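Local coordinates for uncharacterized protein TP-0789 domain-containing protein (PDB 3BUU) that is of unknown function but belongs to the LolA superfamily, whose fold suggests binding of lipids or lipoprotein acyl chains in the cell envelope, at residues A[11-19]-A[149-158]; A[182-193]-A[203-212]. All coordinates share one frame; numbering follows the deposited sequence.

Interaction 1 (A[11-19]-A[149-158]); sequences SILEKADEI and LWVNQSNFRP
Lys15 lays the aliphatic part of its side chain flat over the Phe156 ring: its CD stands 3.6 Å from the ring centroid and only 1° off the normal, a CH-pi contact of almost ideal geometry. The two side chains run alongside each other in the same direction, starting from a CB-to-CB contact between Lys15 and Phe156. A bend at the last torsion (chi4 -61°) turns the ammonium aside, and with Lys15 NZ 5.6 Å from the centroid of the Phe156 ring, any cation-pi attraction is weak. Ile12 meets the same ring at its edge, CG1 against CE1, so one helix supplies a lid for the face and a stop for the rim. An alanine in place of Phe156 would probably leave the Lys15 methylenes without a surface to lie on and open a gap beside Ile12.

Beyond the ring the contact becomes a case of helix-on-sheet packing, with helix 11-19 crossing strand 149-152 at 82°. Ala16, small enough for a close approach, brings its CA to 3.5 Å from Phe156 O in a CA-H...O contact, while its CB faces Val151 CG2. Ile12 CG2 reaches Val151 CG1 at 3.7 Å, and the Leu13 and Leu149 side chains cross at about a right angle, CD1 of Leu13 touching CD2 of Leu149. Ile19 closes the other end, its CG2 on Pro158 CD. The turn that presents Phe156 is braced by two Asx turns, Asn152 OD1 accepting from Ser154 N and Asn155 OD1 from Arg157 N. No hydrogen bond joins the two segments; helix and hairpin turn are held to each other by apolar contact, close fit and a CH-pi contact in which the ammonium may slightly polarise the Lys15 CD methylene.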
loop_
_atom_site.group_PDB
_atom_site.type_symbol
_atom_site.label_atom_id
_atom_site.label_comp_id
_atom_site.label_asym_id
_atom_site.label_seq_id
_atom_site.Cartn_x
_atom_site.Cartn_y
_atom_site.Cartn_z
ATOM N N SER A 11 -11.463 15.784 -3.213
ATOM C CA SER A 11 -12.098 15.490 -1.928
ATOM C C SER A 11 -12.513 14.041 -1.806
ATOM O O SER A 11 -12.416 13.474 -0.732
ATOM C CB SER A 11 -13.225 16.460 -1.595
ATOM O OG SER A 11 -14.370 16.230 -2.372
ATOM N N ILE A 12 -12.944 13.428 -2.909
ATOM C CA ILE A 12 -13.294 12.021 -2.916
ATOM C C ILE A 12 -12.050 11.203 -2.546
ATOM O O ILE A 12 -12.103 10.304 -1.711
ATOM C CB ILE A 12 -13.847 11.581 -4.288
ATOM C CG1 ILE A 12 -15.186 12.279 -4.581
ATOM C CG2 ILE A 12 -14.062 10.078 -4.319
ATOM C CD1 ILE A 12 -15.569 12.145 -6.048
ATOM N N LEU A 13 -10.929 11.506 -3.190
ATOM C CA LEU A 13 -9.703 10.767 -2.913
ATOM C C LEU A 13 -9.263 10.956 -1.466
ATOM O O LEU A 13 -8.816 10.003 -0.833
ATOM C CB LEU A 13 -8.595 11.208 -3.874
ATOM C CG LEU A 13 -7.360 10.326 -3.804
ATOM C CD1 LEU A 13 -7.636 8.884 -4.144
ATOM C CD2 LEU A 13 -6.262 10.960 -4.712
ATOM N N GLU A 14 -9.359 12.186 -0.968
ATOM C CA GLU A 14 -9.012 12.467 0.433
ATOM C C GLU A 14 -9.846 11.641 1.391
ATOM O O GLU A 14 -9.350 11.091 2.379
ATOM C CB GLU A 14 -9.244 13.959 0.744
ATOM C CG GLU A 14 -8.107 14.862 0.308
ATOM C CD GLU A 14 -8.450 16.345 0.219
ATOM O OE1 GLU A 14 -9.636 16.743 0.263
ATOM O OE2 GLU A 14 -7.489 17.129 0.064
ATOM N N LYS A 15 -11.140 11.580 1.105
ATOM C CA LYS A 15 -12.065 10.840 1.954
ATOM C C LYS A 15 -11.778 9.364 1.922
ATOM O O LYS A 15 -11.815 8.698 2.974
ATOM C CB LYS A 15 -13.520 11.153 1.636
ATOM C CG LYS A 15 -13.877 12.592 1.987
ATOM C CD LYS A 15 -15.201 13.087 1.486
ATOM C CE LYS A 15 -15.346 14.581 1.814
ATOM N NZ LYS A 15 -15.290 14.821 3.282
ATOM N N ALA A 16 -11.491 8.828 0.749
ATOM C CA ALA A 16 -11.124 7.413 0.656
ATOM C C ALA A 16 -9.801 7.132 1.401
ATOM O O ALA A 16 -9.681 6.132 2.135
ATOM C CB ALA A 16 -11.064 6.993 -0.807
ATOM N N ASP A 17 -8.802 8.008 1.215
ATOM C CA ASP A 17 -7.547 7.863 1.954
ATOM C C ASP A 17 -7.753 7.862 3.463
ATOM O O ASP A 17 -7.113 7.079 4.174
ATOM C CB ASP A 17 -6.589 9.014 1.666
ATOM C CG ASP A 17 -5.765 8.905 0.384
ATOM O OD1 ASP A 17 -5.615 7.824 -0.202
ATOM O OD2 ASP A 17 -5.214 9.993 0.017
ATOM N N GLU A 18 -8.612 8.764 3.957
ATOM C CA GLU A 18 -8.814 8.867 5.391
ATOM C C GLU A 18 -9.612 7.700 5.972
ATOM O O GLU A 18 -9.502 7.444 7.164
ATOM C CB GLU A 18 -9.389 10.211 5.754
ATOM C CG GLU A 18 -10.806 10.340 5.555
ATOM C CD GLU A 18 -11.302 11.759 5.841
ATOM O OE1 GLU A 18 -10.479 12.645 6.160
ATOM O OE2 GLU A 18 -12.507 11.987 5.749
ATOM N N ILE A 19 -10.362 6.985 5.132
ATOM C CA ILE A 19 -10.982 5.744 5.548
ATOM C C ILE A 19 -9.946 4.613 5.610
ATOM O O ILE A 19 -9.974 3.807 6.539
ATOM C CB ILE A 19 -12.178 5.438 4.661
ATOM C CG1 ILE A 19 -13.308 6.401 5.026
ATOM C CG2 ILE A 19 -12.576 3.969 4.747
ATOM C CD1 ILE A 19 -14.402 6.451 3.983
ATOM N N LEU A 149 -9.515 3.888 -9.324
ATOM C CA LEU A 149 -9.988 3.604 -7.978
ATOM C C LEU A 149 -11.501 3.799 -7.914
ATOM O O LEU A 149 -11.998 4.878 -8.241
ATOM C CB LEU A 149 -9.292 4.540 -6.969
ATOM C CG LEU A 149 -9.718 4.340 -5.503
ATOM C CD1 LEU A 149 -9.281 3.003 -4.949
ATOM C CD2 LEU A 149 -9.205 5.485 -4.664
ATOM N N TRP A 150 -12.217 2.756 -7.500
ATOM C CA TRP A 150 -13.648 2.823 -7.266
ATOM C C TRP A 150 -13.891 3.236 -5.820
ATOM O O TRP A 150 -13.395 2.568 -4.896
ATOM C CB TRP A 150 -14.285 1.455 -7.507
ATOM C CG TRP A 150 -14.572 1.081 -8.926
ATOM C CD1 TRP A 150 -15.807 0.896 -9.448
ATOM C CD2 TRP A 150 -13.638 0.790 -9.981
ATOM N NE1 TRP A 150 -15.711 0.554 -10.776
ATOM C CE2 TRP A 150 -14.393 0.510 -11.130
ATOM C CE3 TRP A 150 -12.241 0.767 -10.069
ATOM C CZ2 TRP A 150 -13.831 0.183 -12.349
ATOM C CZ3 TRP A 150 -11.639 0.447 -11.313
ATOM C CH2 TRP A 150 -12.464 0.156 -12.432
ATOM N N VAL A 151 -14.673 4.288 -5.625
ATOM C CA VAL A 151 -14.987 4.830 -4.321
ATOM C C VAL A 151 -16.509 4.849 -4.205
ATOM O O VAL A 151 -17.205 5.424 -5.054
ATOM C CB VAL A 151 -14.383 6.238 -4.148
ATOM C CG1 VAL A 151 -14.783 6.791 -2.779
ATOM C CG2 VAL A 151 -12.878 6.206 -4.264
ATOM N N ASN A 152 -17.027 4.210 -3.162
ATOM C CA ASN A 152 -18.486 4.179 -2.969
ATOM C C ASN A 152 -19.028 5.586 -2.786
ATOM O O ASN A 152 -18.535 6.352 -1.957
ATOM C CB ASN A 152 -18.752 3.347 -1.720
ATOM C CG ASN A 152 -20.168 2.876 -1.623
ATOM O OD1 ASN A 152 -21.074 3.638 -1.806
ATOM N ND2 ASN A 152 -20.357 1.638 -1.283
ATOM N N GLN A 153 -20.061 5.945 -3.546
ATOM C CA GLN A 153 -20.609 7.297 -3.450
ATOM C C GLN A 153 -21.311 7.517 -2.129
ATOM O O GLN A 153 -21.463 8.649 -1.693
ATOM C CB GLN A 153 -21.598 7.563 -4.557
ATOM C CG GLN A 153 -20.959 7.579 -5.949
ATOM C CD GLN A 153 -21.922 8.010 -7.025
ATOM O OE1 GLN A 153 -23.066 8.366 -6.748
ATOM N NE2 GLN A 153 -21.498 7.906 -8.259
ATOM N N SER A 154 -21.796 6.454 -1.497
ATOM C CA SER A 154 -22.606 6.606 -0.305
ATOM C C SER A 154 -21.763 7.025 0.890
ATOM O O SER A 154 -22.224 7.835 1.691
ATOM C CB SER A 154 -23.363 5.287 0.014
ATOM O OG SER A 154 -22.514 4.230 0.363
ATOM N N ASN A 155 -20.584 6.439 1.059
ATOM C CA ASN A 155 -19.787 6.589 2.285
ATOM C C ASN A 155 -18.299 6.779 1.996
ATOM O O ASN A 155 -17.515 6.776 2.934
ATOM C CB ASN A 155 -19.997 5.397 3.214
ATOM C CG ASN A 155 -19.676 4.090 2.561
ATOM O OD1 ASN A 155 -19.083 4.028 1.487
ATOM N ND2 ASN A 155 -20.112 3.012 3.201
ATOM N N PHE A 156 -17.920 6.955 0.723
ATOM C CA PHE A 156 -16.537 7.204 0.324
ATOM C C PHE A 156 -15.602 6.067 0.599
ATOM O O PHE A 156 -14.385 6.236 0.528
ATOM C CB PHE A 156 -15.993 8.533 0.882
ATOM C CG PHE A 156 -16.819 9.709 0.452
ATOM C CD1 PHE A 156 -16.646 10.298 -0.800
ATOM C CD2 PHE A 156 -17.776 10.221 1.317
ATOM C CE1 PHE A 156 -17.422 11.388 -1.201
ATOM C CE2 PHE A 156 -18.552 11.319 0.941
ATOM C CZ PHE A 156 -18.386 11.898 -0.309
ATOM N N ARG A 157 -16.136 4.878 0.874
ATOM C CA ARG A 157 -15.233 3.752 1.101
ATOM C C ARG A 157 -14.517 3.353 -0.187
ATOM O O ARG A 157 -15.140 3.241 -1.244
ATOM C CB ARG A 157 -15.963 2.532 1.602
ATOM C CG ARG A 157 -16.350 2.560 3.027
ATOM C CD ARG A 157 -17.039 1.269 3.376
ATOM N NE ARG A 157 -17.529 1.384 4.704
ATOM C CZ ARG A 157 -18.094 0.373 5.335
ATOM N NH1 ARG A 157 -18.243 -0.777 4.691
ATOM N NH2 ARG A 157 -18.507 0.524 6.577
ATOM N N PRO A 158 -13.218 3.029 -0.086
ATOM C CA PRO A 158 -12.584 2.392 -1.256
ATOM C C PRO A 158 -13.213 1.025 -1.473
ATOM O O PRO A 158 -13.420 0.264 -0.514
ATOM C CB PRO A 158 -11.103 2.328 -0.833
ATOM C CG PRO A 158 -11.132 2.249 0.670
ATOM C CD PRO A 158 -12.331 3.077 1.092
#

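Interaction 2 (A[182-193]-A[203-212]); sequences ILGEMRPTRIIM and SVLDYSDMKL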
loop_
_atom_site.group_PDB
_atom_site.type_symbol
_atom_site.label_atom_id
_atom_site.label_comp_id
_atom_site.label_asym_id
_atom_site.label_seq_id
_atom_site.Cartn_x
_atom_site.Cartn_y
_atom_site.Cartn_z
ATOM N N ILE A 182 -11.951 1.263 13.611
ATOM C CA ILE A 182 -10.590 1.440 14.072
ATOM C C ILE A 182 -10.294 2.929 14.000
ATOM O O ILE A 182 -10.333 3.502 12.907
ATOM C CB ILE A 182 -9.615 0.636 13.190
ATOM C CG1 ILE A 182 -9.855 -0.880 13.278
ATOM C CG2 ILE A 182 -8.170 0.997 13.523
ATOM C CD1 ILE A 182 -9.194 -1.656 12.162
ATOM N N LEU A 183 -9.972 3.560 15.130
ATOM C CA LEU A 183 -9.433 4.912 15.104
ATOM C C LEU A 183 -10.273 5.879 14.304
ATOM O O LEU A 183 -9.769 6.674 13.512
ATOM C CB LEU A 183 -7.973 4.891 14.618
ATOM C CG LEU A 183 -7.027 4.088 15.522
ATOM C CD1 LEU A 183 -5.672 3.912 14.814
ATOM C CD2 LEU A 183 -6.830 4.734 16.877
ATOM N N GLY A 184 -11.580 5.858 14.568
ATOM C CA GLY A 184 -12.463 6.880 14.009
ATOM C C GLY A 184 -13.156 6.553 12.707
ATOM O O GLY A 184 -13.986 7.371 12.233
ATOM N N GLU A 185 -12.822 5.415 12.075
ATOM C CA GLU A 185 -13.459 5.069 10.807
ATOM C C GLU A 185 -13.709 3.586 10.752
ATOM O O GLU A 185 -13.064 2.789 11.434
ATOM C CB GLU A 185 -12.547 5.422 9.604
ATOM C CG GLU A 185 -12.147 6.862 9.481
ATOM C CD GLU A 185 -13.228 7.823 9.064
ATOM O OE1 GLU A 185 -14.300 7.418 8.563
ATOM O OE2 GLU A 185 -12.944 9.046 9.197
HETATM N N MSE A 186 -14.619 3.170 9.864
HETATM C CA MSE A 186 -14.682 1.777 9.415
HETATM C C MSE A 186 -13.593 1.611 8.357
HETATM O O MSE A 186 -13.706 2.151 7.265
HETATM C CB MSE A 186 -16.047 1.500 8.809
HETATM C CG MSE A 186 -17.162 1.492 9.855
HETATM SE SE MSE A 186 -17.038 0.098 11.135
HETATM C CE MSE A 186 -17.301 -1.392 9.965
ATOM N N ARG A 187 -12.540 0.881 8.713
ATOM C CA ARG A 187 -11.367 0.768 7.873
ATOM C C ARG A 187 -11.270 -0.654 7.321
ATOM O O ARG A 187 -11.546 -1.633 8.018
ATOM C CB ARG A 187 -10.095 1.018 8.665
ATOM C CG ARG A 187 -10.138 2.371 9.399
ATOM C CD ARG A 187 -8.770 2.733 9.908
ATOM N NE ARG A 187 -8.792 3.997 10.655
ATOM C CZ ARG A 187 -8.812 5.200 10.077
ATOM N NH1 ARG A 187 -8.671 5.268 8.741
ATOM N NH2 ARG A 187 -8.895 6.297 10.820
ATOM N N PRO A 188 -10.805 -0.797 6.067
ATOM C CA PRO A 188 -10.605 -2.146 5.532
ATOM C C PRO A 188 -9.409 -2.801 6.223
ATOM O O PRO A 188 -8.387 -2.166 6.388
ATOM C CB PRO A 188 -10.313 -1.883 4.063
ATOM C CG PRO A 188 -9.685 -0.491 4.021
ATOM C CD PRO A 188 -10.416 0.281 5.127
ATOM N N THR A 189 -9.568 -4.032 6.649
ATOM C CA THR A 189 -8.465 -4.733 7.250
ATOM C C THR A 189 -7.915 -5.845 6.381
ATOM O O THR A 189 -6.920 -6.471 6.743
ATOM C CB THR A 189 -8.814 -5.292 8.628
ATOM O OG1 THR A 189 -9.761 -6.347 8.491
ATOM C CG2 THR A 189 -9.365 -4.204 9.543
ATOM N N ARG A 190 -8.522 -6.059 5.208
ATOM C CA ARG A 190 -8.012 -6.990 4.241
ATOM C C ARG A 190 -7.961 -6.326 2.882
ATOM O O ARG A 190 -8.924 -5.658 2.462
ATOM C CB ARG A 190 -8.898 -8.224 4.196
ATOM C CG ARG A 190 -8.484 -9.184 3.098
ATOM C CD ARG A 190 -9.239 -10.484 3.225
ATOM N NE ARG A 190 -8.600 -11.281 4.257
ATOM C CZ ARG A 190 -8.717 -12.596 4.367
ATOM N NH1 ARG A 190 -9.550 -13.266 3.577
ATOM N NH2 ARG A 190 -8.007 -13.231 5.283
ATOM N N ILE A 191 -6.851 -6.506 2.185
ATOM C CA ILE A 191 -6.829 -6.144 0.782
ATOM C C ILE A 191 -6.385 -7.367 0.026
ATOM O O ILE A 191 -5.470 -8.070 0.432
ATOM C CB ILE A 191 -5.895 -4.948 0.465
ATOM C CG1 ILE A 191 -6.359 -3.652 1.130
ATOM C CG2 ILE A 191 -5.821 -4.737 -1.054
ATOM C CD1 ILE A 191 -5.299 -2.540 1.106
ATOM N N ILE A 192 -7.071 -7.626 -1.081
ATOM C CA ILE A 192 -6.731 -8.759 -1.958
ATOM C C ILE A 192 -6.212 -8.221 -3.257
ATOM O O ILE A 192 -6.906 -7.468 -3.904
ATOM C CB ILE A 192 -7.951 -9.662 -2.180
ATOM C CG1 ILE A 192 -8.561 -10.095 -0.827
ATOM C CG2 ILE A 192 -7.573 -10.871 -3.027
ATOM C CD1 ILE A 192 -9.770 -9.290 -0.486
HETATM N N MSE A 193 -4.998 -8.610 -3.611
HETATM C CA MSE A 193 -4.344 -8.159 -4.849
HETATM C C MSE A 193 -4.177 -9.336 -5.774
HETATM O O MSE A 193 -3.539 -10.323 -5.419
HETATM C CB MSE A 193 -2.983 -7.498 -4.591
HETATM C CG MSE A 193 -3.129 -6.158 -3.851
HETATM SE SE MSE A 193 -1.515 -5.115 -3.828
HETATM C CE MSE A 193 -2.326 -3.642 -3.014
ATOM N N SER A 203 -2.473 -12.232 -3.669
ATOM C CA SER A 203 -1.931 -11.912 -2.364
ATOM C C SER A 203 -2.997 -11.332 -1.495
ATOM O O SER A 203 -3.718 -10.406 -1.893
ATOM C CB SER A 203 -0.801 -10.875 -2.502
ATOM O OG SER A 203 0.293 -11.377 -3.268
ATOM N N VAL A 204 -3.130 -11.892 -0.295
ATOM C CA VAL A 204 -4.106 -11.453 0.690
ATOM C C VAL A 204 -3.338 -10.769 1.808
ATOM O O VAL A 204 -2.522 -11.407 2.500
ATOM C CB VAL A 204 -4.983 -12.623 1.197
ATOM C CG1 VAL A 204 -5.963 -12.145 2.244
ATOM C CG2 VAL A 204 -5.693 -13.305 0.032
ATOM N N LEU A 205 -3.611 -9.476 2.001
ATOM C CA LEU A 205 -2.958 -8.638 3.016
ATOM C C LEU A 205 -3.906 -8.395 4.150
ATOM O O LEU A 205 -4.980 -7.832 3.932
ATOM C CB LEU A 205 -2.558 -7.265 2.436
ATOM C CG LEU A 205 -1.530 -7.250 1.320
ATOM C CD1 LEU A 205 -2.125 -7.660 -0.018
ATOM C CD2 LEU A 205 -0.932 -5.893 1.211
ATOM N N ASP A 206 -3.528 -8.818 5.361
ATOM C CA ASP A 206 -4.346 -8.581 6.532
ATOM C C ASP A 206 -3.617 -7.658 7.493
ATOM O O ASP A 206 -2.449 -7.897 7.879
ATOM C CB ASP A 206 -4.646 -9.905 7.237
ATOM C CG ASP A 206 -5.679 -10.725 6.480
ATOM O OD1 ASP A 206 -6.753 -10.167 6.130
ATOM O OD2 ASP A 206 -5.453 -11.916 6.230
ATOM N N TYR A 207 -4.322 -6.611 7.897
ATOM C CA TYR A 207 -3.802 -5.541 8.747
ATOM C C TYR A 207 -4.287 -5.739 10.143
ATOM O O TYR A 207 -5.493 -5.926 10.322
ATOM C CB TYR A 207 -4.246 -4.154 8.252
ATOM C CG TYR A 207 -3.631 -3.830 6.958
ATOM C CD1 TYR A 207 -2.545 -3.003 6.904
ATOM C CD2 TYR A 207 -4.133 -4.384 5.751
ATOM C CE1 TYR A 207 -1.925 -2.703 5.641
ATOM C CE2 TYR A 207 -3.549 -4.109 4.528
ATOM C CZ TYR A 207 -2.442 -3.306 4.479
ATOM O OH TYR A 207 -1.892 -3.044 3.239
ATOM N N SER A 208 -3.401 -5.650 11.137
ATOM C CA SER A 208 -3.794 -5.878 12.541
ATOM C C SER A 208 -3.023 -4.948 13.437
ATOM O O SER A 208 -1.938 -4.448 13.102
ATOM C CB SER A 208 -3.593 -7.338 12.900
ATOM O OG SER A 208 -2.260 -7.702 12.834
ATOM N N ASP A 209 -3.580 -4.784 14.631
ATOM C CA ASP A 209 -2.999 -3.982 15.704
ATOM C C ASP A 209 -2.581 -2.594 15.242
ATOM O O ASP A 209 -1.486 -2.123 15.575
ATOM C CB ASP A 209 -1.834 -4.718 16.341
ATOM C CG ASP A 209 -1.516 -4.153 17.728
ATOM O OD1 ASP A 209 -2.410 -3.529 18.368
ATOM O OD2 ASP A 209 -0.378 -4.263 18.172
HETATM N N MSE A 210 -3.450 -1.935 14.522
HETATM C CA MSE A 210 -3.209 -0.575 14.128
HETATM C C MSE A 210 -3.265 0.338 15.349
HETATM O O MSE A 210 -4.230 0.284 16.103
HETATM C CB MSE A 210 -4.243 -0.175 13.089
HETATM C CG MSE A 210 -3.922 1.124 12.405
HETATM SE SE MSE A 210 -5.205 1.602 11.019
HETATM C CE MSE A 210 -4.830 0.222 9.771
ATOM N N LYS A 211 -2.275 1.192 15.533
ATOM C CA LYS A 211 -2.305 2.075 16.692
ATOM C C LYS A 211 -1.544 3.329 16.341
ATOM O O LYS A 211 -0.530 3.313 15.623
ATOM C CB LYS A 211 -1.700 1.394 17.899
ATOM C CG LYS A 211 -0.298 1.038 17.723
ATOM C CD LYS A 211 0.203 0.176 18.846
ATOM C CE LYS A 211 -0.214 -1.241 18.703
ATOM N NZ LYS A 211 0.324 -2.075 19.813
ATOM N N LEU A 212 -2.014 4.453 16.886
ATOM C CA LEU A 212 -1.292 5.715 16.669
ATOM C C LEU A 212 0.017 5.688 17.427
ATOM O O LEU A 212 0.120 5.067 18.491
ATOM C CB LEU A 212 -2.184 6.890 17.083
ATOM C CG LEU A 212 -3.427 7.011 16.161
ATOM C CD1 LEU A 212 -4.405 8.056 16.658
ATOM C CD2 LEU A 212 -3.140 7.177 14.706
HETATM O O HOH W 1 -8.864 -9.047 7.760
#
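Leu205 and Tyr207 pack against the backbone of strand 185-193 on the buried face of the tight, regularly paired half of this contact. Leu205 CD1 lies 3.4 Å from Ile191 O, and Tyr207 turns its ring edge to Thr189 O, its hydroxyl bonded to Arg20. Backbone bonds join Ile191 with Leu205 and Met193 with Ser203 reciprocally. On the partly exposed, watered face the Arg190 guanidinium grips Asp206 side-on: Arg190 NE gives a bond of 2.9 Å to Asp206 OD1 at 169°, in its own plane, and Arg190 NH2 a more bent one to Asp206 OD2, each oxygen using its syn lone pair. The bend of Arg190 at chi3 (-80°) folds the group back over Val204, whose CG1 lies on one guanidinium face. A water donates to both Thr189 OG1 and Asp206 OD1, and Thr189 OG1 is also hydrogen-bonded to the backbone O of Asn178.

This is a beta hairpin, and its pairing ends near Thr189, where Thr189 and Arg190 form a classic beta bulge against Glu177 of strand 170-182; the last rung is Tyr207 N to Thr189 O, 2.8 Å.

Past this point the strands part, with CA atoms of Ile182 and Met210 7.7 Å apart, and the gap is bridged mainly by side chains. The selenium of selenomethionine Met210 sits 3.9 Å from Ile182 CG2 and equally far from Arg187 CD. Arg187 NH2 binds Leu183 O within the type I' turn, and its NH1 turns to Glu18 O. At the exposed margin the Leu183 and Leu212 side chains lie antiparallel, Leu183 CD1 4.1 Å from Leu212 CG.

Read from the N terminus, the chain first forms helix 9-20, and interaction 1 closes a long loop when residues 149-158 return to it, about 130 residues later. Interaction 2 opens afterwards and closes a much shorter one, between successive strands 185-195 and 202-212, so the two contacts follow in series, neither nested nor crossed. In space they meet, their centres about 15 Å apart: Ile19 CG2 packs 3.3 Å from Met186 O, where the helix nears its end, and Arg157 NH2 comes close to Met186 CB. The helix thereby links the turn after strand 146-152 to the start of strand 185-195, across the antiparallel strands lying between.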